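Local structure of EmGH1 (Erythrobacter marinus, 5Z87) at residues P124-E129 and G173-F178; R227-V232 and E307-S312; K436-G441 and A520-C525; D526-C531 and L569-T574. The protein probably hydrolyses beta-glucosidic bonds, as a beta-glucosidase of glycoside hydrolase family 3. One frame throughout, in Å; residues are numbered along the deposited sequence.

Contact 1 (P124-E129 and G173-F178); sequences PAFVFE and GSQGCF
The carbonyl oxygen of V127 is gripped by two donors from S174-Q175. The hydroxyl of S174 donates to it, with OG 2.9 Å from V127 O and tilted 27° from the carbonyl plane. The S174 hydroxyl is placed for this by a first torsion that sets OG anti to the backbone N (chi1 172°). Q175 N adds a weak bond to the same oxygen. The Q175 side chain bends at chi2, and its amide lies beside the backbone of A125-V127. Its OE1 accepts V127 N at 2.9 Å, in the amide plane on a lone pair. Its NE2 reaches A125 O only weakly, at 3.4 Å. An alanine in place of Q175 would probably leave V127 N without this acceptor and A125 O without its weak donor. From F128 on the two chains pair as parallel strands of the barrel domain. E129 N donates to G176 O at 3.0 Å, and F178 N to E129 O at 3.2 Å. G176 lies at the edge of the F128 ring, and a CB on it would clash with F128 CE1. The F128 and F178 rings form an offset stack, centroids 4.7 Å apart and planes 26° apart. F128 CB also sits over the F178 face, 3.9 Å from its centroid. F178 lines the pocket that holds the bound dithiothreitol, and its ring also meets Y93. The E129 carboxylate bonds to A95 N and S96 OG. Side-chain groups thus satisfy both backbone polar atoms of V127 just before the pairing with strand 176-177 begins.

Contact 2 (R227-V232 and E307-S312); sequences RIATSV and EGYVVS
Y309 reaches S231 with the tip of its side chain. Its first torsion sets CG between the backbone N and the carbonyl carbon (chi1 64°). From CB and CG the ring runs toward strand 229-232. V311 CG1, two residues on, lies at the ring edge and in its plane. Along the rim, CE1 comes within 3.7 Å of S231 OG, and CZ is 3.6 Å from the same oxygen. At the tip, Y309 OH donates to S231 OG at 2.7 Å. S231 OG also bonds to C177 O, which ties the tyrosine to a third strand. The two strands are not neighbours in the parallel sheet of the TIM-barrel-type domain. Strand 276-279 lies between them, and their axes pass 8.3 Å apart at 58°. The contact is therefore made by side chains, not by backbone pairing. The OH has A229 CB at 4.1 Å and also packs against F128. A phenylalanine in place of Y309 would probably leave S231 OG without its donor and open a small gap beside A229 CB. S231 CB also meets V311 CG1 at 4.1 Å. Helix 366-382 packs on the Y309 ring through I376 and A379.

Contact 3 (K436-G441 and A520-C525); sequences KMLVVG and ATAQDC
L438 and K436 face the end of helix 508-522 in the alpha/beta C-terminal domain. The helix belongs to a beta-alpha-beta crossover that links strand 476-480 to strand 527-533. Strand 436-440 lies between those two strands in the sheet, parallel to both. The apolar contacts centre on L438. Its CD2 packs on A522 CB at 3.6 Å. Its CD1 meets T521 CG2 at 4.0 Å, the two side chains crossing at about a right angle. Its CB lies against C525 SG at 3.7 Å. The charged contact is a salt bridge from K436 to D524. The lysine chain is extended as far as CE, then bends at chi4 (-108°) to bring NZ to D524 OD1. The modelled NZ to OD1 distance is 2.3 Å, too short to be taken literally. K436 NZ also forms a salt bridge with E478 of strand 476-480, so the lysine joins two acidic groups. This would probably favour its charged form. The backbone contacts come from the type I turn A522-C525, closed by C525 N to A522 O at 3.0 Å. The turn brings C525 against the strand, where C525 CA lies 3.2 Å from K436 O.

Contact 4 (D526-C531 and L569-T574); sequences DVIVMC and LALGKT
A beta-alpha-beta crossover closes where K573 and T574 come up beside D526-I528. Strand 527-533 leads through helix 561-569 to strand 574-580, its parallel neighbour. The helix end turns through L569-G572, a type I turn with G572 N bonded to L569 O at 3.0 Å. G572 then leaves the helical conformation with a positive phi of 77°, which favours glycine. The chain next enters the sheet at T574, which forms a parallel bridge with V527. I528 N donates to T574 O at 2.8 Å, and the bond is nearly straight, with an N-H...O angle of 170°. V527 CA makes a CA-H...O contact with the same oxygen, at 3.3 Å. T574 CB lies 3.6 Å from D526 O. In the six-stranded sheet of this domain, strand 527-533 also pairs with 436-440 on its other edge. The D526 carboxylate serves that side and takes the backbone N of K436 and of R435. K573 reaches from this crossover to the preceding one. Its chain bends at chi2 (125°) and crosses I528 obliquely, with CD 4.0 Å from I528 CD1. Its NZ goes on to Q523 O and C525 O, and weakly to A522 O, in the turn that follows helix 508-522. L569, at the helix end, and L571, just after it, touch the strand at longer range. L571 CD1 is 4.4 Å from I528 CD1. Further along, M530 turns its terminal methyl to the helix, with CE 4.3 Å from L569 CG. M530 also packs on A565 and L568 of that helix.

Overall arrangement
Contacts 1 and 2 lie in the barrel domain and contacts 3 and 4 in the C-terminal domain, centred about 48 to 50 Å away. The first two are fully buried. They share a sheet, in which strands 176-177 and 229-235 are neighbours. Contact 1 mixes strand pairing, side-chain bonds to backbone and ring stacking, whereas contact 2 rests mainly on one hydroxyl pair between strands that are not neighbours. Contacts 3 and 4 are centred 7 Å apart on neighbouring strands. Contact 3 is mostly buried, with D524 exposed; contact 4 is partly buried. Beside aliphatic packing, a lysine meets a carboxylate in contact 3 and backbone carbonyls of the turn after helix 508-522 in contact 4.

Contact 1 (P124-E129 and G173-F178)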
loop_
_atom_site.group_PDB
_atom_site.type_symbol
_atom_site.label_atom_id
_atom_site.label_comp_id
_atom_site.label_asym_id
_atom_site.label_seq_id
_atom_site.Cartn_x
_atom_site.Cartn_y
_atom_site.Cartn_z
ATOM N N PRO A 124 14.164 3.707 -43.209
ATOM C CA PRO A 124 13.640 4.928 -42.588
ATOM C C PRO A 124 13.576 4.779 -41.070
ATOM O O PRO A 124 13.710 3.690 -40.510
ATOM C CB PRO A 124 12.234 5.075 -43.200
ATOM C CG PRO A 124 12.107 3.937 -44.219
ATOM C CD PRO A 124 13.081 2.888 -43.776
ATOM N N ALA A 125 13.384 5.912 -40.407
ATOM C CA ALA A 125 13.190 5.930 -38.963
ATOM C C ALA A 125 11.749 5.589 -38.594
ATOM O O ALA A 125 10.809 5.909 -39.326
ATOM C CB ALA A 125 13.552 7.305 -38.404
ATOM N N PHE A 126 11.576 4.904 -37.458
ATOM C CA PHE A 126 10.300 4.995 -36.756
ATOM C C PHE A 126 10.138 6.433 -36.279
ATOM O O PHE A 126 11.100 7.065 -35.837
ATOM C CB PHE A 126 10.235 4.032 -35.559
ATOM C CG PHE A 126 9.535 2.723 -35.859
ATOM C CD1 PHE A 126 8.261 2.702 -36.409
ATOM C CD2 PHE A 126 10.160 1.511 -35.604
ATOM C CE1 PHE A 126 7.626 1.492 -36.695
ATOM C CE2 PHE A 126 9.521 0.293 -35.887
ATOM C CZ PHE A 126 8.260 0.289 -36.429
ATOM N N VAL A 127 8.936 6.968 -36.421
ATOM C CA VAL A 127 8.614 8.314 -35.966
ATOM C C VAL A 127 7.557 8.135 -34.885
ATOM O O VAL A 127 6.385 7.882 -35.193
ATOM C CB VAL A 127 8.114 9.215 -37.103
ATOM C CG1 VAL A 127 7.754 10.607 -36.576
ATOM C CG2 VAL A 127 9.169 9.310 -38.196
ATOM N N PHE A 128 7.966 8.240 -33.622
ATOM C CA PHE A 128 7.100 7.897 -32.495
ATOM C C PHE A 128 6.431 9.156 -31.961
ATOM O O PHE A 128 7.110 10.150 -31.674
ATOM C CB PHE A 128 7.894 7.215 -31.372
ATOM C CG PHE A 128 8.333 5.813 -31.686
ATOM C CD1 PHE A 128 7.399 4.806 -31.874
ATOM C CD2 PHE A 128 9.684 5.495 -31.763
ATOM C CE1 PHE A 128 7.792 3.500 -32.152
ATOM C CE2 PHE A 128 10.088 4.196 -32.025
ATOM C CZ PHE A 128 9.129 3.194 -32.240
ATOM N N GLU A 129 5.111 9.115 -31.823
ATOM C CA GLU A 129 4.369 10.214 -31.211
ATOM C C GLU A 129 3.535 9.658 -30.060
ATOM O O GLU A 129 3.511 8.449 -29.822
ATOM C CB GLU A 129 3.505 10.939 -32.250
ATOM C CG GLU A 129 4.326 11.542 -33.414
ATOM C CD GLU A 129 5.095 12.785 -33.019
ATOM O OE1 GLU A 129 5.982 13.209 -33.795
ATOM O OE2 GLU A 129 4.828 13.347 -31.928
ATOM N N GLY A 173 3.128 11.538 -40.703
ATOM C CA GLY A 173 4.446 10.950 -40.730
ATOM C C GLY A 173 4.791 10.064 -39.559
ATOM O O GLY A 173 5.895 9.513 -39.527
ATOM N N SER A 174 3.894 9.898 -38.600
ATOM C CA SER A 174 4.155 9.021 -37.466
ATOM C C SER A 174 3.601 7.633 -37.752
ATOM O O SER A 174 2.421 7.492 -38.077
ATOM C CB SER A 174 3.522 9.592 -36.196
ATOM O OG SER A 174 3.600 8.675 -35.119
ATOM N N GLN A 175 4.440 6.607 -37.626
ATOM C CA GLN A 175 3.964 5.241 -37.822
ATOM C C GLN A 175 4.073 4.409 -36.546
ATOM O O GLN A 175 3.920 3.181 -36.601
ATOM C CB GLN A 175 4.737 4.552 -38.948
ATOM C CG GLN A 175 5.339 5.515 -39.965
ATOM C CD GLN A 175 6.735 5.958 -39.528
ATOM O OE1 GLN A 175 7.023 6.010 -38.331
ATOM N NE2 GLN A 175 7.607 6.255 -40.491
ATOM N N GLY A 176 4.340 5.029 -35.408
ATOM C CA GLY A 176 4.296 4.317 -34.140
ATOM C C GLY A 176 4.005 5.274 -33.010
ATOM O O GLY A 176 4.341 6.463 -33.077
ATOM N N CYS A 177 3.362 4.760 -31.962
ATOM C CA CYS A 177 3.093 5.581 -30.791
ATOM C C CYS A 177 3.408 4.820 -29.513
ATOM O O CYS A 177 3.445 3.585 -29.478
ATOM C CB CYS A 177 1.638 6.075 -30.751
ATOM S SG CYS A 177 0.443 4.755 -30.605
ATOM N N PHE A 178 3.635 5.604 -28.461
ATOM C CA PHE A 178 3.864 5.092 -27.115
ATOM C C PHE A 178 2.539 5.084 -26.346
ATOM O O PHE A 178 2.348 5.776 -25.351
ATOM C CB PHE A 178 4.919 5.938 -26.412
ATOM C CG PHE A 178 6.275 5.927 -27.083
ATOM C CD1 PHE A 178 6.706 4.820 -27.813
ATOM C CD2 PHE A 178 7.132 7.025 -26.955
ATOM C CE1 PHE A 178 7.959 4.807 -28.406
ATOM C CE2 PHE A 178 8.394 7.026 -27.548
ATOM C CZ PHE A 178 8.815 5.910 -28.264
#

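Contact 2 (R227-V232 and E307-S312)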
loop_
_atom_site.group_PDB
_atom_site.type_symbol
_atom_site.label_atom_id
_atom_site.label_comp_id
_atom_site.label_asym_id
_atom_site.label_seq_id
_atom_site.Cartn_x
_atom_site.Cartn_y
_atom_site.Cartn_z
ATOM N N ARG A 227 -2.600 3.259 -40.544
ATOM C CA ARG A 227 -2.493 2.718 -39.197
ATOM C C ARG A 227 -1.074 2.933 -38.700
ATOM O O ARG A 227 -0.175 3.269 -39.470
ATOM C CB ARG A 227 -2.849 1.225 -39.165
ATOM C CG ARG A 227 -4.213 0.892 -39.730
ATOM C CD ARG A 227 -5.341 1.569 -38.964
ATOM N NE ARG A 227 -6.622 1.304 -39.609
ATOM C CZ ARG A 227 -7.759 1.076 -38.965
ATOM N NH1 ARG A 227 -8.859 0.841 -39.659
ATOM N NH2 ARG A 227 -7.801 1.089 -37.634
ATOM N N ILE A 228 -0.877 2.759 -37.389
ATOM C CA ILE A 228 0.427 2.947 -36.760
ATOM C C ILE A 228 0.619 1.847 -35.722
ATOM O O ILE A 228 -0.339 1.232 -35.252
ATOM C CB ILE A 228 0.570 4.341 -36.096
ATOM C CG1 ILE A 228 -0.318 4.438 -34.838
ATOM C CG2 ILE A 228 0.221 5.457 -37.086
ATOM C CD1 ILE A 228 -0.139 5.737 -34.030
ATOM N N ALA A 229 1.874 1.615 -35.356
ATOM C CA ALA A 229 2.197 0.638 -34.323
ATOM C C ALA A 229 1.890 1.178 -32.925
ATOM O O ALA A 229 2.165 2.345 -32.612
ATOM C CB ALA A 229 3.675 0.241 -34.415
ATOM N N THR A 230 1.316 0.322 -32.088
ATOM C CA THR A 230 1.142 0.596 -30.663
ATOM C C THR A 230 2.348 0.087 -29.884
ATOM O O THR A 230 2.935 -0.943 -30.228
ATOM C CB THR A 230 -0.116 -0.089 -30.115
ATOM O OG1 THR A 230 -0.076 -1.488 -30.428
ATOM C CG2 THR A 230 -1.365 0.506 -30.717
ATOM N N SER A 231 2.711 0.811 -28.824
ATOM C CA SER A 231 3.660 0.333 -27.817
ATOM C C SER A 231 2.944 0.342 -26.465
ATOM O O SER A 231 2.935 1.352 -25.758
ATOM C CB SER A 231 4.930 1.189 -27.780
ATOM O OG SER A 231 5.309 1.587 -29.084
ATOM N N VAL A 232 2.347 -0.787 -26.091
ATOM C CA VAL A 232 1.565 -0.823 -24.861
ATOM C C VAL A 232 2.493 -0.652 -23.663
ATOM O O VAL A 232 3.600 -1.210 -23.621
ATOM C CB VAL A 232 0.751 -2.124 -24.787
ATOM C CG1 VAL A 232 -0.322 -2.115 -25.868
ATOM C CG2 VAL A 232 1.668 -3.329 -24.980
ATOM N N GLU A 307 6.706 -11.120 -30.817
ATOM C CA GLU A 307 7.716 -10.983 -31.854
ATOM C C GLU A 307 8.014 -9.536 -32.203
ATOM O O GLU A 307 8.852 -9.279 -33.079
ATOM C CB GLU A 307 7.293 -11.782 -33.094
ATOM C CG GLU A 307 7.574 -13.284 -32.889
ATOM C CD GLU A 307 6.876 -14.194 -33.885
ATOM O OE1 GLU A 307 5.999 -13.719 -34.641
ATOM O OE2 GLU A 307 7.216 -15.398 -33.907
ATOM N N GLY A 308 7.405 -8.581 -31.512
ATOM C CA GLY A 308 7.641 -7.178 -31.773
ATOM C C GLY A 308 8.843 -6.652 -31.015
ATOM O O GLY A 308 9.750 -7.395 -30.631
ATOM N N TYR A 309 8.834 -5.343 -30.789
ATOM C CA TYR A 309 9.928 -4.652 -30.129
ATOM C C TYR A 309 9.533 -4.224 -28.718
ATOM O O TYR A 309 8.369 -3.923 -28.430
ATOM C CB TYR A 309 10.374 -3.418 -30.938
ATOM C CG TYR A 309 9.316 -2.348 -31.063
ATOM C CD1 TYR A 309 9.186 -1.348 -30.095
ATOM C CD2 TYR A 309 8.445 -2.332 -32.145
ATOM C CE1 TYR A 309 8.219 -0.366 -30.205
ATOM C CE2 TYR A 309 7.463 -1.355 -32.261
ATOM C CZ TYR A 309 7.356 -0.373 -31.284
ATOM O OH TYR A 309 6.382 0.596 -31.378
ATOM N N VAL A 310 10.528 -4.205 -27.841
ATOM C CA VAL A 310 10.423 -3.605 -26.526
ATOM C C VAL A 310 11.190 -2.295 -26.573
ATOM O O VAL A 310 12.399 -2.280 -26.852
ATOM C CB VAL A 310 10.967 -4.532 -25.430
ATOM C CG1 VAL A 310 11.078 -3.770 -24.117
ATOM C CG2 VAL A 310 10.078 -5.744 -25.276
ATOM N N VAL A 311 10.502 -1.201 -26.317
ATOM C CA VAL A 311 11.138 0.112 -26.239
ATOM C C VAL A 311 11.233 0.509 -24.773
ATOM O O VAL A 311 10.349 0.193 -23.965
ATOM C CB VAL A 311 10.381 1.169 -27.070
ATOM C CG1 VAL A 311 8.900 1.234 -26.666
ATOM C CG2 VAL A 311 11.048 2.520 -26.957
ATOM N N SER A 312 12.342 1.140 -24.412
ATOM C CA SER A 312 12.471 1.653 -23.066
ATOM C C SER A 312 11.585 2.879 -22.883
ATOM O O SER A 312 11.248 3.584 -23.840
ATOM C CB SER A 312 13.922 2.031 -22.776
ATOM O OG SER A 312 14.196 3.330 -23.276
#

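Contact 3 (K436-G441 and A520-C525)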
loop_
_atom_site.group_PDB
_atom_site.type_symbol
_atom_site.label_atom_id
_atom_site.label_comp_id
_atom_site.label_asym_id
_atom_site.label_seq_id
_atom_site.Cartn_x
_atom_site.Cartn_y
_atom_site.Cartn_z
ATOM N N LYS A 436 -31.822 33.060 -16.106
ATOM C CA LYS A 436 -30.455 33.563 -15.975
ATOM C C LYS A 436 -29.610 32.551 -15.210
ATOM O O LYS A 436 -29.800 32.363 -14.004
ATOM C CB LYS A 436 -30.432 34.920 -15.280
ATOM C CG LYS A 436 -29.109 35.649 -15.416
ATOM C CD LYS A 436 -29.120 36.967 -14.655
ATOM C CE LYS A 436 -27.936 37.837 -15.047
ATOM N NZ LYS A 436 -26.910 37.931 -13.966
ATOM N N MET A 437 -28.656 31.929 -15.903
ATOM C CA MET A 437 -27.800 30.895 -15.334
ATOM C C MET A 437 -26.405 31.445 -15.073
ATOM O O MET A 437 -25.791 32.036 -15.967
ATOM C CB MET A 437 -27.721 29.691 -16.269
ATOM C CG MET A 437 -26.587 28.738 -15.937
ATOM S SD MET A 437 -26.249 27.556 -17.249
ATOM C CE MET A 437 -27.777 26.651 -17.412
ATOM N N LEU A 438 -25.914 31.258 -13.847
ATOM C CA LEU A 438 -24.531 31.567 -13.503
ATOM C C LEU A 438 -23.665 30.330 -13.731
ATOM O O LEU A 438 -23.932 29.272 -13.151
ATOM C CB LEU A 438 -24.415 32.009 -12.048
ATOM C CG LEU A 438 -22.981 32.096 -11.510
ATOM C CD1 LEU A 438 -22.213 33.238 -12.170
ATOM C CD2 LEU A 438 -22.959 32.235 -10.001
ATOM N N VAL A 439 -22.647 30.461 -14.577
ATOM C CA VAL A 439 -21.639 29.424 -14.783
ATOM C C VAL A 439 -20.378 29.881 -14.067
ATOM O O VAL A 439 -19.796 30.910 -14.428
ATOM C CB VAL A 439 -21.380 29.179 -16.279
ATOM C CG1 VAL A 439 -20.330 28.093 -16.480
ATOM C CG2 VAL A 439 -22.673 28.787 -16.977
ATOM N N VAL A 440 -19.958 29.130 -13.045
ATOM C CA VAL A 440 -18.949 29.590 -12.096
ATOM C C VAL A 440 -18.014 28.445 -11.718
ATOM O O VAL A 440 -18.433 27.287 -11.612
ATOM C CB VAL A 440 -19.625 30.181 -10.839
ATOM C CG1 VAL A 440 -20.713 29.241 -10.367
ATOM C CG2 VAL A 440 -18.618 30.412 -9.722
ATOM N N GLY A 441 -16.740 28.786 -11.493
ATOM C CA GLY A 441 -15.764 27.839 -11.001
ATOM C C GLY A 441 -14.449 27.856 -11.761
ATOM O O GLY A 441 -14.351 28.357 -12.888
ATOM N N ALA A 520 -22.399 37.492 -4.992
ATOM C CA ALA A 520 -23.155 38.663 -5.442
ATOM C C ALA A 520 -23.759 38.442 -6.824
ATOM O O ALA A 520 -24.964 38.643 -7.029
ATOM C CB ALA A 520 -22.252 39.896 -5.446
ATOM N N THR A 521 -22.935 38.022 -7.788
ATOM C CA THR A 521 -23.424 37.759 -9.139
ATOM C C THR A 521 -24.555 36.733 -9.154
ATOM O O THR A 521 -25.417 36.765 -10.041
ATOM C CB THR A 521 -22.260 37.283 -10.010
ATOM O OG1 THR A 521 -21.162 38.194 -9.869
ATOM C CG2 THR A 521 -22.663 37.177 -11.470
ATOM N N ALA A 522 -24.572 35.819 -8.187
ATOM C CA ALA A 522 -25.545 34.731 -8.195
ATOM C C ALA A 522 -26.940 35.157 -7.737
ATOM O O ALA A 522 -27.906 34.421 -7.990
ATOM C CB ALA A 522 -25.032 33.580 -7.319
ATOM N N GLN A 523 -27.070 36.329 -7.099
ATOM C CA GLN A 523 -28.336 36.712 -6.477
ATOM C C GLN A 523 -29.464 36.805 -7.496
ATOM O O GLN A 523 -30.609 36.457 -7.193
ATOM C CB GLN A 523 -28.175 38.038 -5.739
ATOM C CG GLN A 523 -27.078 38.034 -4.686
ATOM C CD GLN A 523 -27.399 37.143 -3.493
ATOM O OE1 GLN A 523 -28.529 36.661 -3.338
ATOM N NE2 GLN A 523 -26.393 36.906 -2.647
ATOM N N ASP A 524 -29.165 37.252 -8.712
ATOM C CA ASP A 524 -30.178 37.401 -9.751
ATOM C C ASP A 524 -30.290 36.181 -10.662
ATOM O O ASP A 524 -31.080 36.204 -11.614
ATOM C CB ASP A 524 -29.899 38.660 -10.585
ATOM C CG ASP A 524 -28.424 38.837 -10.906
ATOM O OD1 ASP A 524 -27.961 38.313 -11.941
ATOM O OD2 ASP A 524 -27.720 39.491 -10.105
ATOM N N CYS A 525 -29.548 35.112 -10.385
ATOM C CA CYS A 525 -29.567 33.922 -11.224
ATOM C C CYS A 525 -30.459 32.857 -10.601
ATOM O O CYS A 525 -30.382 32.606 -9.395
ATOM C CB CYS A 525 -28.151 33.389 -11.419
ATOM S SG CYS A 525 -27.016 34.610 -12.157
#

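Contact 4 (D526-C531 and L569-T574)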
loop_
_atom_site.group_PDB
_atom_site.type_symbol
_atom_site.label_atom_id
_atom_site.label_comp_id
_atom_site.label_asym_id
_atom_site.label_seq_id
_atom_site.Cartn_x
_atom_site.Cartn_y
_atom_site.Cartn_z
ATOM N N ASP A 526 -31.314 32.243 -11.422
ATOM C CA ASP A 526 -32.162 31.161 -10.938
ATOM C C ASP A 526 -31.491 29.792 -10.992
ATOM O O ASP A 526 -31.949 28.876 -10.304
ATOM C CB ASP A 526 -33.479 31.104 -11.726
ATOM C CG ASP A 526 -33.290 31.356 -13.196
ATOM O OD1 ASP A 526 -32.598 32.337 -13.523
ATOM O OD2 ASP A 526 -33.839 30.587 -14.021
ATOM N N VAL A 527 -30.424 29.631 -11.779
ATOM C CA VAL A 527 -29.666 28.384 -11.869
ATOM C C VAL A 527 -28.180 28.692 -11.709
ATOM O O VAL A 527 -27.666 29.636 -12.326
ATOM C CB VAL A 527 -29.916 27.660 -13.204
ATOM C CG1 VAL A 527 -29.022 26.435 -13.321
ATOM C CG2 VAL A 527 -31.370 27.283 -13.335
ATOM N N ILE A 528 -27.494 27.901 -10.881
ATOM C CA ILE A 528 -26.049 27.987 -10.685
ATOM C C ILE A 528 -25.430 26.660 -11.116
ATOM O O ILE A 528 -25.854 25.595 -10.648
ATOM C CB ILE A 528 -25.692 28.286 -9.218
ATOM C CG1 ILE A 528 -26.377 29.560 -8.730
ATOM C CG2 ILE A 528 -24.184 28.377 -9.028
ATOM C CD1 ILE A 528 -26.136 29.799 -7.268
ATOM N N VAL A 529 -24.440 26.716 -12.004
ATOM C CA VAL A 529 -23.738 25.522 -12.477
ATOM C C VAL A 529 -22.280 25.668 -12.078
ATOM O O VAL A 529 -21.564 26.514 -12.633
ATOM C CB VAL A 529 -23.867 25.319 -13.989
ATOM C CG1 VAL A 529 -22.950 24.201 -14.426
ATOM C CG2 VAL A 529 -25.299 25.005 -14.377
ATOM N N MET A 530 -21.838 24.849 -11.118
ATOM C CA MET A 530 -20.482 24.931 -10.585
ATOM C C MET A 530 -19.571 23.951 -11.321
ATOM O O MET A 530 -19.867 22.751 -11.398
ATOM C CB MET A 530 -20.484 24.645 -9.087
ATOM C CG MET A 530 -21.651 25.309 -8.365
ATOM S SD MET A 530 -21.512 25.231 -6.578
ATOM C CE MET A 530 -21.922 23.505 -6.267
ATOM N N CYS A 531 -18.467 24.472 -11.864
ATOM C CA CYS A 531 -17.473 23.702 -12.616
ATOM C C CYS A 531 -16.214 23.605 -11.760
ATOM O O CYS A 531 -15.446 24.567 -11.655
ATOM C CB CYS A 531 -17.192 24.356 -13.961
ATOM S SG CYS A 531 -18.677 24.485 -14.980
ATOM N N LEU A 569 -24.307 27.189 -2.539
ATOM C CA LEU A 569 -25.420 26.326 -2.176
ATOM C C LEU A 569 -26.308 26.984 -1.128
ATOM O O LEU A 569 -27.532 26.807 -1.151
ATOM C CB LEU A 569 -24.885 24.975 -1.685
ATOM C CG LEU A 569 -24.360 24.048 -2.791
ATOM C CD1 LEU A 569 -23.519 22.917 -2.222
ATOM C CD2 LEU A 569 -25.490 23.500 -3.623
ATOM N N ALA A 570 -25.718 27.779 -0.240
ATOM C CA ALA A 570 -26.486 28.418 0.820
ATOM C C ALA A 570 -27.515 29.406 0.278
ATOM O O ALA A 570 -28.448 29.768 1.000
ATOM C CB ALA A 570 -25.536 29.113 1.795
ATOM N N LEU A 571 -27.370 29.836 -0.977
ATOM C CA LEU A 571 -28.320 30.750 -1.594
ATOM C C LEU A 571 -29.663 30.092 -1.895
ATOM O O LEU A 571 -30.647 30.803 -2.127
ATOM C CB LEU A 571 -27.724 31.327 -2.882
ATOM C CG LEU A 571 -26.353 31.993 -2.723
ATOM C CD1 LEU A 571 -25.956 32.764 -3.973
ATOM C CD2 LEU A 571 -26.314 32.893 -1.502
ATOM N N GLY A 572 -29.732 28.766 -1.915
ATOM C CA GLY A 572 -31.006 28.108 -2.115
ATOM C C GLY A 572 -31.524 28.081 -3.536
ATOM O O GLY A 572 -32.687 27.715 -3.746
ATOM N N LYS A 573 -30.713 28.451 -4.522
ATOM C CA LYS A 573 -31.132 28.341 -5.908
ATOM C C LYS A 573 -30.913 26.920 -6.428
ATOM O O LYS A 573 -30.281 26.082 -5.782
ATOM C CB LYS A 573 -30.377 29.347 -6.775
ATOM C CG LYS A 573 -30.752 30.796 -6.502
ATOM C CD LYS A 573 -29.524 31.623 -6.160
ATOM C CE LYS A 573 -29.909 33.033 -5.719
ATOM N NZ LYS A 573 -30.827 33.682 -6.697
ATOM N N THR A 574 -31.464 26.650 -7.612
ATOM C CA THR A 574 -31.173 25.412 -8.324
ATOM C C THR A 574 -29.683 25.343 -8.642
ATOM O O THR A 574 -29.173 26.155 -9.422
ATOM C CB THR A 574 -32.006 25.333 -9.601
ATOM O OG1 THR A 574 -33.373 25.599 -9.278
ATOM C CG2 THR A 574 -31.913 23.953 -10.239
#